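Local coordinates for protein halogenase (Chondromyces crocatus, PDB 3E1T) that binds FAD and, as a flavin-dependent halogenase, probably introduces the chlorine atom during biosynthesis of the myxobacterial chondrochlorens, at residues V174-V178 and W294-L300; A214-W219 and D371-W377; A327-T332 and G499-A503; R352-N357 and L472-M477. The contacts are given in a common frame with arbitrary orientation. Residue numbers count along the deposited sequence, not the author numbering.

Interaction 1 of 4, residues V174-V178 and W294-L300; sequences VSQAV and WKNGMAL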
loop_
_atom_site.group_PDB
_atom_site.type_symbol
_atom_site.label_atom_id
_atom_site.label_comp_id
_atom_site.label_asym_id
_atom_site.label_seq_id
_atom_site.Cartn_x
_atom_site.Cartn_y
_atom_site.Cartn_z
ATOM N N VAL A 174 -6.648 -17.214 1.883
ATOM C CA VAL A 174 -5.743 -18.168 2.539
ATOM C C VAL A 174 -4.910 -17.601 3.688
ATOM O O VAL A 174 -4.235 -18.354 4.401
ATOM C CB VAL A 174 -4.782 -18.880 1.505
ATOM C CG1 VAL A 174 -5.584 -19.631 0.427
ATOM C CG2 VAL A 174 -3.802 -17.891 0.868
ATOM N N SER A 175 -4.968 -16.288 3.904
ATOM C CA SER A 175 -4.096 -15.670 4.921
ATOM C C SER A 175 -4.353 -16.162 6.335
ATOM O O SER A 175 -3.444 -16.140 7.162
ATOM C CB SER A 175 -4.168 -14.139 4.878
ATOM O OG SER A 175 -5.425 -13.684 5.341
ATOM N N GLN A 176 -5.574 -16.622 6.616
ATOM C CA GLN A 176 -5.909 -17.111 7.962
ATOM C C GLN A 176 -5.115 -18.360 8.375
ATOM O O GLN A 176 -5.050 -18.709 9.555
ATOM C CB GLN A 176 -7.417 -17.348 8.115
ATOM C CG GLN A 176 -7.926 -18.603 7.430
ATOM C CD GLN A 176 -8.027 -18.454 5.928
ATOM O OE1 GLN A 176 -7.916 -17.346 5.388
ATOM N NE2 GLN A 176 -8.247 -19.576 5.234
ATOM N N ALA A 177 -4.485 -19.007 7.404
ATOM C CA ALA A 177 -3.579 -20.107 7.680
ATOM C C ALA A 177 -2.303 -19.628 8.374
ATOM O O ALA A 177 -1.643 -20.417 9.048
ATOM C CB ALA A 177 -3.252 -20.857 6.401
ATOM N N VAL A 178 -1.952 -18.346 8.221
ATOM C CA VAL A 178 -0.754 -17.807 8.882
ATOM C C VAL A 178 -1.064 -17.017 10.172
ATOM O O VAL A 178 -0.377 -17.184 11.193
ATOM C CB VAL A 178 0.110 -16.934 7.921
ATOM C CG1 VAL A 178 1.204 -16.231 8.673
ATOM C CG2 VAL A 178 0.717 -17.782 6.801
ATOM N N TRP A 294 4.400 -15.030 8.795
ATOM C CA TRP A 294 4.864 -16.352 8.338
ATOM C C TRP A 294 4.558 -17.450 9.369
ATOM O O TRP A 294 4.314 -17.164 10.548
ATOM C CB TRP A 294 6.362 -16.318 8.033
ATOM C CG TRP A 294 7.207 -16.273 9.255
ATOM C CD1 TRP A 294 7.412 -15.199 10.070
ATOM C CD2 TRP A 294 7.969 -17.354 9.812
ATOM N NE1 TRP A 294 8.257 -15.542 11.099
ATOM C CE2 TRP A 294 8.616 -16.859 10.963
ATOM C CE3 TRP A 294 8.181 -18.688 9.440
ATOM C CZ2 TRP A 294 9.452 -17.655 11.758
ATOM C CZ3 TRP A 294 9.020 -19.478 10.227
ATOM C CH2 TRP A 294 9.635 -18.959 11.374
ATOM N N LYS A 295 4.564 -18.706 8.944
ATOM C CA LYS A 295 4.438 -19.784 9.940
ATOM C C LYS A 295 5.511 -20.871 9.819
ATOM O O LYS A 295 6.472 -20.886 10.600
ATOM C CB LYS A 295 3.004 -20.340 10.022
ATOM C CG LYS A 295 2.465 -20.945 8.746
ATOM C CD LYS A 295 1.239 -21.831 9.012
ATOM C CE LYS A 295 1.398 -22.681 10.281
ATOM N NZ LYS A 295 0.470 -23.857 10.336
ATOM N N ASN A 296 5.353 -21.769 8.859
ATOM C CA ASN A 296 6.354 -22.788 8.548
ATOM C C ASN A 296 6.068 -23.163 7.117
ATOM O O ASN A 296 5.049 -23.796 6.830
ATOM C CB ASN A 296 6.242 -24.019 9.466
ATOM C CG ASN A 296 7.274 -24.017 10.602
ATOM O OD1 ASN A 296 8.212 -23.203 10.632
ATOM N ND2 ASN A 296 7.107 -24.941 11.539
ATOM N N GLY A 297 6.932 -22.699 6.219
ATOM C CA GLY A 297 6.752 -22.887 4.788
ATOM C C GLY A 297 5.797 -21.916 4.109
ATOM O O GLY A 297 5.592 -22.006 2.905
ATOM N N MET A 298 5.195 -20.999 4.863
ATOM C CA MET A 298 4.274 -20.022 4.272
ATOM C C MET A 298 4.602 -18.616 4.747
ATOM O O MET A 298 5.092 -18.435 5.863
ATOM C CB MET A 298 2.815 -20.371 4.583
ATOM C CG MET A 298 1.763 -19.576 3.790
ATOM S SD MET A 298 0.141 -20.213 4.167
ATOM C CE MET A 298 -0.995 -18.993 3.467
ATOM N N ALA A 299 4.348 -17.632 3.887
ATOM C CA ALA A 299 4.503 -16.213 4.232
ATOM C C ALA A 299 3.411 -15.371 3.577
ATOM O O ALA A 299 2.794 -15.802 2.598
ATOM C CB ALA A 299 5.850 -15.715 3.824
ATOM N N LEU A 300 3.174 -14.171 4.117
ATOM C CA LEU A 300 2.221 -13.229 3.525
ATOM C C LEU A 300 2.987 -11.988 3.091
ATOM O O LEU A 300 3.837 -11.465 3.829
ATOM C CB LEU A 300 1.104 -12.841 4.513
ATOM C CG LEU A 300 0.389 -13.909 5.348
ATOM C CD1 LEU A 300 -0.399 -13.291 6.524
ATOM C CD2 LEU A 300 -0.527 -14.769 4.474
HETATM O O HOH W 1 1.883 -17.916 12.320
#
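At one margin of the Rossmann-type FAD-binding domain, a short 3-10 turn (175-177) in the loop after strand 163-166 packs against strand 298-300, an outermost strand of the five-stranded parallel sheet, and the turn leading into it. The turn at 175-177 is held by A177 N to V174 O (3.1 Å) and V178 N to S175 O (2.9 Å), and K295 N to M298 O (3.1 Å) closes the bend before the strand. The contact itself is made largely by apolar side chains. M298 is fully extended (chi1, chi2 and chi3 all t), so its thioether reaches across to the 3-10 turn: SD lies 3.6 Å from V178 CG2 and 4.1 Å from A177 CB, and CE reaches 3.4 Å from V174 O and 4.0 Å from V174 CG2. L300, two residues on and likewise directed toward the turn, takes the m, t rotamer, which places CD2 3.7 Å from S175 CB and CD1 3.9 Å from V178 CB. V178, with chi1 t, fits between these two and also sets CG1 3.4 Å from W294 N. K295 starts with chi1 p and bends again at chi3 (m), so its aliphatic part meets the end of the turn, CD 3.2 Å from A177 O and CG 4.1 Å from V178 CG2. F139 and V137 of strand 133-140 flank A177 and M298. The polar link is a single water, donating to V178 O at 2.6 Å and to W294 O at 3.1 Å.

Interaction 2 of 4, residues A214-W219 and D371-W377; sequences AFQDGW and DTDSYFW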
loop_
_atom_site.group_PDB
_atom_site.type_symbol
_atom_site.label_atom_id
_atom_site.label_comp_id
_atom_site.label_asym_id
_atom_site.label_seq_id
_atom_site.Cartn_x
_atom_site.Cartn_y
_atom_site.Cartn_z
ATOM N N ALA A 214 -8.018 17.796 1.636
ATOM C CA ALA A 214 -8.975 17.636 2.721
ATOM C C ALA A 214 -10.201 18.537 2.543
ATOM O O ALA A 214 -10.085 19.677 2.076
ATOM C CB ALA A 214 -8.298 17.928 4.045
ATOM N N PHE A 215 -11.372 18.010 2.886
ATOM C CA PHE A 215 -12.606 18.801 2.961
ATOM C C PHE A 215 -13.387 18.376 4.200
ATOM O O PHE A 215 -12.834 17.679 5.057
ATOM C CB PHE A 215 -13.429 18.707 1.675
ATOM C CG PHE A 215 -14.072 17.365 1.436
ATOM C CD1 PHE A 215 -15.464 17.238 1.462
ATOM C CD2 PHE A 215 -13.299 16.240 1.150
ATOM C CE1 PHE A 215 -16.077 16.026 1.217
ATOM C CE2 PHE A 215 -13.905 15.002 0.902
ATOM C CZ PHE A 215 -15.295 14.896 0.939
ATOM N N GLN A 216 -14.650 18.789 4.330
ATOM C CA GLN A 216 -15.325 18.613 5.622
ATOM C C GLN A 216 -15.561 17.154 6.005
ATOM O O GLN A 216 -15.596 16.823 7.191
ATOM C CB GLN A 216 -16.642 19.388 5.707
ATOM C CG GLN A 216 -17.098 19.552 7.148
ATOM C CD GLN A 216 -18.317 20.410 7.309
ATOM O OE1 GLN A 216 -18.293 21.380 8.072
ATOM N NE2 GLN A 216 -19.405 20.061 6.608
ATOM N N ASP A 217 -15.766 16.297 5.007
ATOM C CA ASP A 217 -16.142 14.895 5.255
ATOM C C ASP A 217 -15.011 13.889 4.967
ATOM O O ASP A 217 -15.233 12.671 4.982
ATOM C CB ASP A 217 -17.406 14.533 4.464
ATOM C CG ASP A 217 -18.689 15.061 5.114
ATOM O OD1 ASP A 217 -18.626 15.687 6.187
ATOM O OD2 ASP A 217 -19.772 14.820 4.555
ATOM N N GLY A 218 -13.805 14.386 4.725
ATOM C CA GLY A 218 -12.672 13.508 4.419
ATOM C C GLY A 218 -11.676 14.168 3.512
ATOM O O GLY A 218 -11.379 15.349 3.674
ATOM N N TRP A 219 -11.153 13.413 2.553
ATOM C CA TRP A 219 -10.175 13.963 1.625
ATOM C C TRP A 219 -10.219 13.286 0.266
ATOM O O TRP A 219 -10.707 12.166 0.138
ATOM C CB TRP A 219 -8.747 13.941 2.215
ATOM C CG TRP A 219 -8.191 12.562 2.495
ATOM C CD1 TRP A 219 -8.409 11.804 3.608
ATOM C CD2 TRP A 219 -7.303 11.801 1.660
ATOM N NE1 TRP A 219 -7.723 10.611 3.514
ATOM C CE2 TRP A 219 -7.043 10.582 2.327
ATOM C CE3 TRP A 219 -6.725 12.021 0.406
ATOM C CZ2 TRP A 219 -6.228 9.583 1.782
ATOM C CZ3 TRP A 219 -5.904 11.034 -0.137
ATOM C CH2 TRP A 219 -5.663 9.827 0.554
ATOM N N ASP A 371 -9.803 21.140 11.183
ATOM C CA ASP A 371 -11.155 21.340 10.671
ATOM C C ASP A 371 -12.122 21.121 11.826
ATOM O O ASP A 371 -12.665 20.020 12.021
ATOM C CB ASP A 371 -11.458 20.420 9.482
ATOM C CG ASP A 371 -12.661 20.883 8.676
ATOM O OD1 ASP A 371 -13.480 21.658 9.210
ATOM O OD2 ASP A 371 -12.793 20.476 7.505
ATOM N N THR A 372 -12.331 22.187 12.593
ATOM C CA THR A 372 -12.980 22.086 13.896
ATOM C C THR A 372 -14.458 21.753 13.846
ATOM O O THR A 372 -15.013 21.294 14.842
ATOM C CB THR A 372 -12.768 23.360 14.759
ATOM O OG1 THR A 372 -13.279 24.502 14.062
ATOM C CG2 THR A 372 -11.289 23.567 15.065
ATOM N N ASP A 373 -15.097 21.960 12.699
ATOM C CA ASP A 373 -16.502 21.573 12.558
ATOM C C ASP A 373 -16.718 20.274 11.764
ATOM O O ASP A 373 -17.845 19.942 11.389
ATOM C CB ASP A 373 -17.346 22.740 12.020
ATOM C CG ASP A 373 -17.011 23.121 10.594
ATOM O OD1 ASP A 373 -15.914 22.783 10.086
ATOM O OD2 ASP A 373 -17.871 23.775 9.963
ATOM N N SER A 374 -15.627 19.533 11.543
ATOM C CA SER A 374 -15.682 18.261 10.833
ATOM C C SER A 374 -15.758 17.095 11.805
ATOM O O SER A 374 -14.885 16.938 12.652
ATOM C CB SER A 374 -14.453 18.078 9.934
ATOM O OG SER A 374 -14.483 16.804 9.309
ATOM N N TYR A 375 -16.795 16.277 11.671
ATOM C CA TYR A 375 -16.868 15.046 12.446
ATOM C C TYR A 375 -15.722 14.097 12.058
ATOM O O TYR A 375 -15.079 13.542 12.937
ATOM C CB TYR A 375 -18.249 14.373 12.344
ATOM C CG TYR A 375 -18.270 12.925 12.808
ATOM C CD1 TYR A 375 -17.835 12.561 14.088
ATOM C CD2 TYR A 375 -18.706 11.917 11.951
ATOM C CE1 TYR A 375 -17.833 11.222 14.502
ATOM C CE2 TYR A 375 -18.719 10.587 12.352
ATOM C CZ TYR A 375 -18.282 10.242 13.628
ATOM O OH TYR A 375 -18.303 8.902 14.001
ATOM N N PHE A 376 -15.454 13.973 10.759
ATOM C CA PHE A 376 -14.402 13.088 10.230
ATOM C C PHE A 376 -13.032 13.420 10.837
ATOM O O PHE A 376 -12.383 12.552 11.419
ATOM C CB PHE A 376 -14.383 13.155 8.688
ATOM C CG PHE A 376 -13.307 12.299 8.027
ATOM C CD1 PHE A 376 -13.621 11.043 7.502
ATOM C CD2 PHE A 376 -11.989 12.764 7.906
ATOM C CE1 PHE A 376 -12.625 10.253 6.876
ATOM C CE2 PHE A 376 -10.986 11.971 7.287
ATOM C CZ PHE A 376 -11.313 10.727 6.772
ATOM N N TRP A 377 -12.601 14.674 10.724
ATOM C CA TRP A 377 -11.294 15.070 11.260
ATOM C C TRP A 377 -11.220 15.083 12.785
ATOM O O TRP A 377 -10.199 14.686 13.360
ATOM C CB TRP A 377 -10.822 16.393 10.643
ATOM C CG TRP A 377 -10.672 16.258 9.182
ATOM C CD1 TRP A 377 -11.551 16.678 8.220
ATOM C CD2 TRP A 377 -9.609 15.588 8.495
ATOM N NE1 TRP A 377 -11.088 16.328 6.979
ATOM C CE2 TRP A 377 -9.898 15.658 7.120
ATOM C CE3 TRP A 377 -8.431 14.951 8.911
ATOM C CZ2 TRP A 377 -9.048 15.120 6.145
ATOM C CZ3 TRP A 377 -7.596 14.411 7.940
ATOM C CH2 TRP A 377 -7.915 14.491 6.576
HETATM O O HOH W 2 -17.440 14.930 8.660
#
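A type I beta turn, F215 to G218, forms the tip of the beta hairpin joining strands 210-215 and 218-224, and it docks on the start of helix 375-378. F215 N bonds to G218 O at 2.8 Å; at phi/psi 150/-139 a CB on G218 would be jammed against the carbonyl O of D217. In the other segment, a second type I turn, D371 to S374, leads into the helix, and S374 is its N-cap: OG accepts from W377 N at 3.2 Å. The two turns approach to 5.2 Å between the CA atoms of Q216 and S374. The same S374 OG donates to Q216 O at a very short 2.4 Å, so the cap also joins the hairpin. G218 CA lies 3.6 Å from the F376 ring centroid, 11° off the normal, a CH-pi contact over the face. D217 forms a salt bridge with R258, while water 2 connects its OD1 (2.8 Å) to F376 N (3.0 Å). W377 packs CZ2 3.6 Å from A214 CB, and its NE1 donates to F215 O at 2.9 Å.

Interaction 3 of 4, residues A327-T332 and G499-A503; sequences ARAINT and GLAWA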
loop_
_atom_site.group_PDB
_atom_site.type_symbol
_atom_site.label_atom_id
_atom_site.label_comp_id
_atom_site.label_asym_id
_atom_site.label_seq_id
_atom_site.Cartn_x
_atom_site.Cartn_y
_atom_site.Cartn_z
ATOM N N ALA A 327 11.817 -12.804 -0.676
ATOM C CA ALA A 327 12.734 -13.344 -1.699
ATOM C C ALA A 327 14.096 -13.648 -1.111
ATOM O O ALA A 327 14.661 -14.695 -1.406
ATOM C CB ALA A 327 12.865 -12.393 -2.866
ATOM N N ARG A 328 14.613 -12.743 -0.273
ATOM C CA ARG A 328 15.892 -12.939 0.413
ATOM C C ARG A 328 15.879 -14.080 1.406
ATOM O O ARG A 328 16.882 -14.796 1.548
ATOM C CB ARG A 328 16.343 -11.671 1.134
ATOM C CG ARG A 328 16.864 -10.611 0.208
ATOM C CD ARG A 328 17.293 -9.387 0.966
ATOM N NE ARG A 328 17.683 -8.347 0.017
ATOM C CZ ARG A 328 17.784 -7.058 0.307
ATOM N NH1 ARG A 328 17.520 -6.620 1.534
ATOM N NH2 ARG A 328 18.140 -6.210 -0.641
ATOM N N ALA A 329 14.765 -14.246 2.112
ATOM C CA ALA A 329 14.640 -15.372 3.035
ATOM C C ALA A 329 14.667 -16.676 2.239
ATOM O O ALA A 329 15.422 -17.595 2.578
ATOM C CB ALA A 329 13.372 -15.264 3.882
ATOM N N ILE A 330 13.878 -16.721 1.165
ATOM C CA ILE A 330 13.770 -17.899 0.309
ATOM C C ILE A 330 15.081 -18.227 -0.436
ATOM O O ILE A 330 15.486 -19.388 -0.467
ATOM C CB ILE A 330 12.603 -17.771 -0.689
ATOM C CG1 ILE A 330 11.266 -17.778 0.060
ATOM C CG2 ILE A 330 12.638 -18.906 -1.721
ATOM C CD1 ILE A 330 10.072 -17.454 -0.804
ATOM N N ASN A 331 15.728 -17.214 -1.015
ATOM C CA ASN A 331 17.008 -17.396 -1.724
ATOM C C ASN A 331 18.146 -17.812 -0.795
ATOM O O ASN A 331 19.068 -18.512 -1.218
ATOM C CB ASN A 331 17.406 -16.134 -2.500
ATOM C CG ASN A 331 16.556 -15.907 -3.734
ATOM O OD1 ASN A 331 15.927 -16.839 -4.260
ATOM N ND2 ASN A 331 16.539 -14.662 -4.219
ATOM N N THR A 332 18.071 -17.396 0.468
ATOM C CA THR A 332 19.093 -17.728 1.462
ATOM C C THR A 332 18.902 -19.130 2.058
ATOM O O THR A 332 19.872 -19.811 2.384
ATOM C CB THR A 332 19.151 -16.670 2.585
ATOM O OG1 THR A 332 19.361 -15.374 2.010
ATOM C CG2 THR A 332 20.282 -16.958 3.552
ATOM N N GLY A 499 22.251 -8.584 -3.663
ATOM C CA GLY A 499 21.051 -7.973 -3.078
ATOM C C GLY A 499 19.834 -8.886 -3.123
ATOM O O GLY A 499 18.719 -8.459 -2.799
ATOM N N LEU A 500 20.053 -10.144 -3.514
ATOM C CA LEU A 500 18.975 -11.114 -3.701
ATOM C C LEU A 500 18.847 -12.112 -2.550
ATOM O O LEU A 500 17.892 -12.882 -2.498
ATOM C CB LEU A 500 19.144 -11.859 -5.034
ATOM C CG LEU A 500 18.915 -11.124 -6.358
ATOM C CD1 LEU A 500 18.993 -12.097 -7.535
ATOM C CD2 LEU A 500 17.589 -10.380 -6.392
ATOM N N ALA A 501 19.819 -12.090 -1.637
ATOM C CA ALA A 501 19.828 -12.949 -0.456
ATOM C C ALA A 501 20.503 -12.234 0.719
ATOM O O ALA A 501 20.938 -11.091 0.575
ATOM C CB ALA A 501 20.539 -14.267 -0.768
ATOM N N TRP A 502 20.598 -12.907 1.866
ATOM C CA TRP A 502 21.256 -12.349 3.055
ATOM C C TRP A 502 22.700 -12.829 3.194
ATOM O O TRP A 502 22.999 -13.984 2.894
ATOM C CB TRP A 502 20.485 -12.711 4.328
ATOM C CG TRP A 502 19.101 -12.129 4.410
ATOM C CD1 TRP A 502 17.921 -12.819 4.413
ATOM C CD2 TRP A 502 18.753 -10.738 4.511
ATOM N NE1 TRP A 502 16.861 -11.949 4.513
ATOM C CE2 TRP A 502 17.338 -10.666 4.571
ATOM C CE3 TRP A 502 19.495 -9.546 4.559
ATOM C CZ2 TRP A 502 16.649 -9.449 4.670
ATOM C CZ3 TRP A 502 18.807 -8.331 4.660
ATOM C CH2 TRP A 502 17.398 -8.297 4.717
ATOM N N ALA A 503 23.576 -11.948 3.679
ATOM C CA ALA A 503 25.007 -12.256 3.812
ATOM C C ALA A 503 25.350 -12.960 5.121
ATOM O O ALA A 503 26.012 -14.009 5.117
ATOM C CB ALA A 503 25.849 -10.992 3.652
#
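Along helix segment 327-332, R328 is the first major contributor. Its CA comes within 4.0 Å of the CA of A501, close enough for a CA-H...O contact from R328 CA to L500 O (3.5 Å, 156° at H). The nearly straight side chain lies over the W502 indole: CD sits 3.7 Å from the six-membered ring centroid and 10° off the normal, a CH-pi contact, whereas CZ, at 5.0 Å and 26°, makes an off-centre cation-pi interaction. On the side turned away from the indole, R328 NE and NH2 both donate to G499 O, at 3.0 and 3.2 Å. One turn further, N331 ND2 donates to L500 O at 2.8 Å (164°), and N331 CB rests 4.0 Å from A501 CB. T332 completes the set: OG1 donates to R328 O of its own helix at 2.6 Å and accepts W502 N at 2.8 Å (174°), relaying the C-terminal tail's amide to the helix backbone. The tail, irregular in structure, is thus fixed largely through its backbone polar atoms. Helix 315-333 has other neighbours as well: A327 and N331 touch helix 17-27, A329 and T332 meet C343 of helix 340-368, and I330 packs on F163 and V165 of strand 163-166.

Interaction 4 of 4, residues R352-N357 and L472-M477; sequences RREYGN and LQHLAM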
loop_
_atom_site.group_PDB
_atom_site.type_symbol
_atom_site.label_atom_id
_atom_site.label_comp_id
_atom_site.label_asym_id
_atom_site.label_seq_id
_atom_site.Cartn_x
_atom_site.Cartn_y
_atom_site.Cartn_z
ATOM N N ARG A 352 7.453 -5.102 9.507
ATOM C CA ARG A 352 6.717 -4.419 10.571
ATOM C C ARG A 352 7.329 -3.036 10.856
ATOM O O ARG A 352 6.614 -2.094 11.196
ATOM C CB ARG A 352 6.710 -5.258 11.855
ATOM C CG ARG A 352 5.774 -6.453 11.814
ATOM C CD ARG A 352 5.620 -7.182 13.165
ATOM N NE ARG A 352 4.704 -8.306 12.986
ATOM C CZ ARG A 352 3.375 -8.207 12.940
ATOM N NH1 ARG A 352 2.775 -7.035 13.126
ATOM N NH2 ARG A 352 2.636 -9.292 12.727
ATOM N N ARG A 353 8.648 -2.925 10.709
ATOM C CA ARG A 353 9.333 -1.649 10.909
ATOM C C ARG A 353 8.892 -0.623 9.875
ATOM O O ARG A 353 8.580 0.512 10.239
ATOM C CB ARG A 353 10.852 -1.815 10.892
ATOM C CG ARG A 353 11.374 -2.374 12.178
ATOM C CD ARG A 353 12.789 -2.926 12.066
ATOM N NE ARG A 353 13.819 -1.889 12.099
ATOM C CZ ARG A 353 14.222 -1.244 13.194
ATOM N NH1 ARG A 353 13.668 -1.488 14.374
ATOM N NH2 ARG A 353 15.177 -0.332 13.109
ATOM N N GLU A 354 8.849 -1.025 8.602
ATOM C CA GLU A 354 8.462 -0.113 7.534
ATOM C C GLU A 354 6.954 0.208 7.570
ATOM O O GLU A 354 6.558 1.362 7.369
ATOM C CB GLU A 354 8.886 -0.660 6.165
ATOM C CG GLU A 354 8.630 0.287 4.980
ATOM C CD GLU A 354 9.590 1.506 4.906
ATOM O OE1 GLU A 354 10.509 1.663 5.749
ATOM O OE2 GLU A 354 9.411 2.312 3.974
ATOM N N TYR A 355 6.134 -0.814 7.819
ATOM C CA TYR A 355 4.688 -0.643 8.010
ATOM C C TYR A 355 4.395 0.286 9.199
ATOM O O TYR A 355 3.542 1.178 9.095
ATOM C CB TYR A 355 4.004 -2.006 8.201
ATOM C CG TYR A 355 2.602 -1.956 8.772
ATOM C CD1 TYR A 355 1.489 -1.743 7.946
ATOM C CD2 TYR A 355 2.381 -2.151 10.139
ATOM C CE1 TYR A 355 0.187 -1.708 8.485
ATOM C CE2 TYR A 355 1.089 -2.110 10.683
ATOM C CZ TYR A 355 0.013 -1.886 9.852
ATOM O OH TYR A 355 -1.240 -1.865 10.395
ATOM N N GLY A 356 5.100 0.056 10.308
ATOM C CA GLY A 356 5.004 0.867 11.529
ATOM C C GLY A 356 5.393 2.327 11.350
ATOM O O GLY A 356 4.736 3.233 11.891
ATOM N N ASN A 357 6.465 2.554 10.602
ATOM C CA ASN A 357 6.907 3.900 10.245
ATOM C C ASN A 357 5.821 4.696 9.518
ATOM O O ASN A 357 5.572 5.856 9.841
ATOM C CB ASN A 357 8.172 3.838 9.388
ATOM C CG ASN A 357 9.434 3.594 10.217
ATOM O OD1 ASN A 357 9.382 3.554 11.429
ATOM N ND2 ASN A 357 10.564 3.421 9.548
ATOM N N LEU A 472 3.735 -6.646 19.084
ATOM C CA LEU A 472 4.525 -7.070 17.917
ATOM C C LEU A 472 5.217 -5.904 17.243
ATOM O O LEU A 472 6.387 -5.996 16.880
ATOM C CB LEU A 472 3.644 -7.794 16.896
ATOM C CG LEU A 472 3.089 -9.131 17.395
ATOM C CD1 LEU A 472 1.901 -9.572 16.551
ATOM C CD2 LEU A 472 4.183 -10.187 17.429
ATOM N N GLN A 473 4.490 -4.801 17.075
ATOM C CA GLN A 473 5.064 -3.617 16.445
ATOM C C GLN A 473 6.133 -2.991 17.335
ATOM O O GLN A 473 7.150 -2.532 16.835
ATOM C CB GLN A 473 3.981 -2.589 16.097
ATOM C CG GLN A 473 3.064 -3.008 14.929
ATOM C CD GLN A 473 3.823 -3.211 13.644
ATOM O OE1 GLN A 473 3.861 -4.319 13.111
ATOM N NE2 GLN A 473 4.443 -2.140 13.132
ATOM N N HIS A 474 5.899 -2.978 18.645
ATOM C CA HIS A 474 6.877 -2.421 19.585
ATOM C C HIS A 474 8.171 -3.221 19.531
ATOM O O HIS A 474 9.235 -2.645 19.426
ATOM C CB HIS A 474 6.341 -2.361 21.022
ATOM C CG HIS A 474 7.236 -1.606 21.963
ATOM N ND1 HIS A 474 8.389 -2.147 22.490
ATOM C CD2 HIS A 474 7.162 -0.341 22.445
ATOM C CE1 HIS A 474 8.982 -1.255 23.265
ATOM N NE2 HIS A 474 8.259 -0.150 23.255
ATOM N N LEU A 475 8.073 -4.545 19.583
ATOM C CA LEU A 475 9.258 -5.415 19.504
ATOM C C LEU A 475 10.070 -5.177 18.216
ATOM O O LEU A 475 11.301 -5.066 18.252
ATOM C CB LEU A 475 8.833 -6.884 19.637
ATOM C CG LEU A 475 9.752 -7.893 20.342
ATOM C CD1 LEU A 475 10.415 -7.323 21.612
ATOM C CD2 LEU A 475 8.980 -9.181 20.658
ATOM N N ALA A 476 9.374 -5.074 17.084
ATOM C CA ALA A 476 10.026 -4.884 15.785
ATOM C C ALA A 476 10.678 -3.507 15.645
ATOM O O ALA A 476 11.783 -3.392 15.120
ATOM C CB ALA A 476 9.034 -5.120 14.651
ATOM N N MET A 477 9.992 -2.471 16.121
ATOM C CA MET A 477 10.476 -1.099 15.979
ATOM C C MET A 477 11.332 -0.683 17.170
ATOM O O MET A 477 12.243 0.117 17.021
ATOM C CB MET A 477 9.307 -0.128 15.833
ATOM C CG MET A 477 8.334 -0.468 14.713
ATOM S SD MET A 477 6.897 0.630 14.642
ATOM C CE MET A 477 7.664 2.165 14.096
#
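This is a steep helix-helix crossing between the long helix 340-368 and the C-terminal end of helix 467-477. The local axes pass 8.9 Å apart at a signed angle of -108°. Small residues lie at the crossing: A476 CB meets R352 CB at 3.6 Å, and G356 leaves room where a CB would overlap M477 SD and Q473 NE2. Into that space come M477, with CE 3.6 Å from G356 C, and Q473, with NE2 3.5 Å from G356 CA. Three hydrogen bonds add to this packing. Q473 NE2 donates to R352 O at 2.9 Å, while R352 NH1 returns a bond to Q473 OE1, also 2.9 Å, so one amide engages both backbone and side chain of R352. R353 NH1 donates to A476 O at 2.8 Å (162°). The R352 guanidinium is further held by a salt bridge from NE to E348, a hydrogen bond from NH2 to N290 O and a cation-pi contact with F293. Nearby, Y355 touches C289 of strand 288-290, and E354 packs on L318 and Y321 of helix 315-333.

Interactions 1, 3 and 4 form a loose group without touching: the centre of interaction 1 lies about 19 Å from those of interaction 3 and interaction 4, and the centres of interaction 3 and interaction 4 are about 21 Å apart. Interaction 2 stands apart, its centre about 38 Å from interaction 1 and 45 Å from interaction 3, in each case across the chain's centre, and 29 Å from interaction 4. Helix 340-368 bridges this spread: it carries 352-357, borders interactions 1 and 3, and offers Y366 to W219 of interaction 2. Interactions 1 and 2 nevertheless both approach FAD, the side chains of V174 and W219 lying about 6 and 7 Å away, against about 10 Å for Y355 and 13 Å for A327.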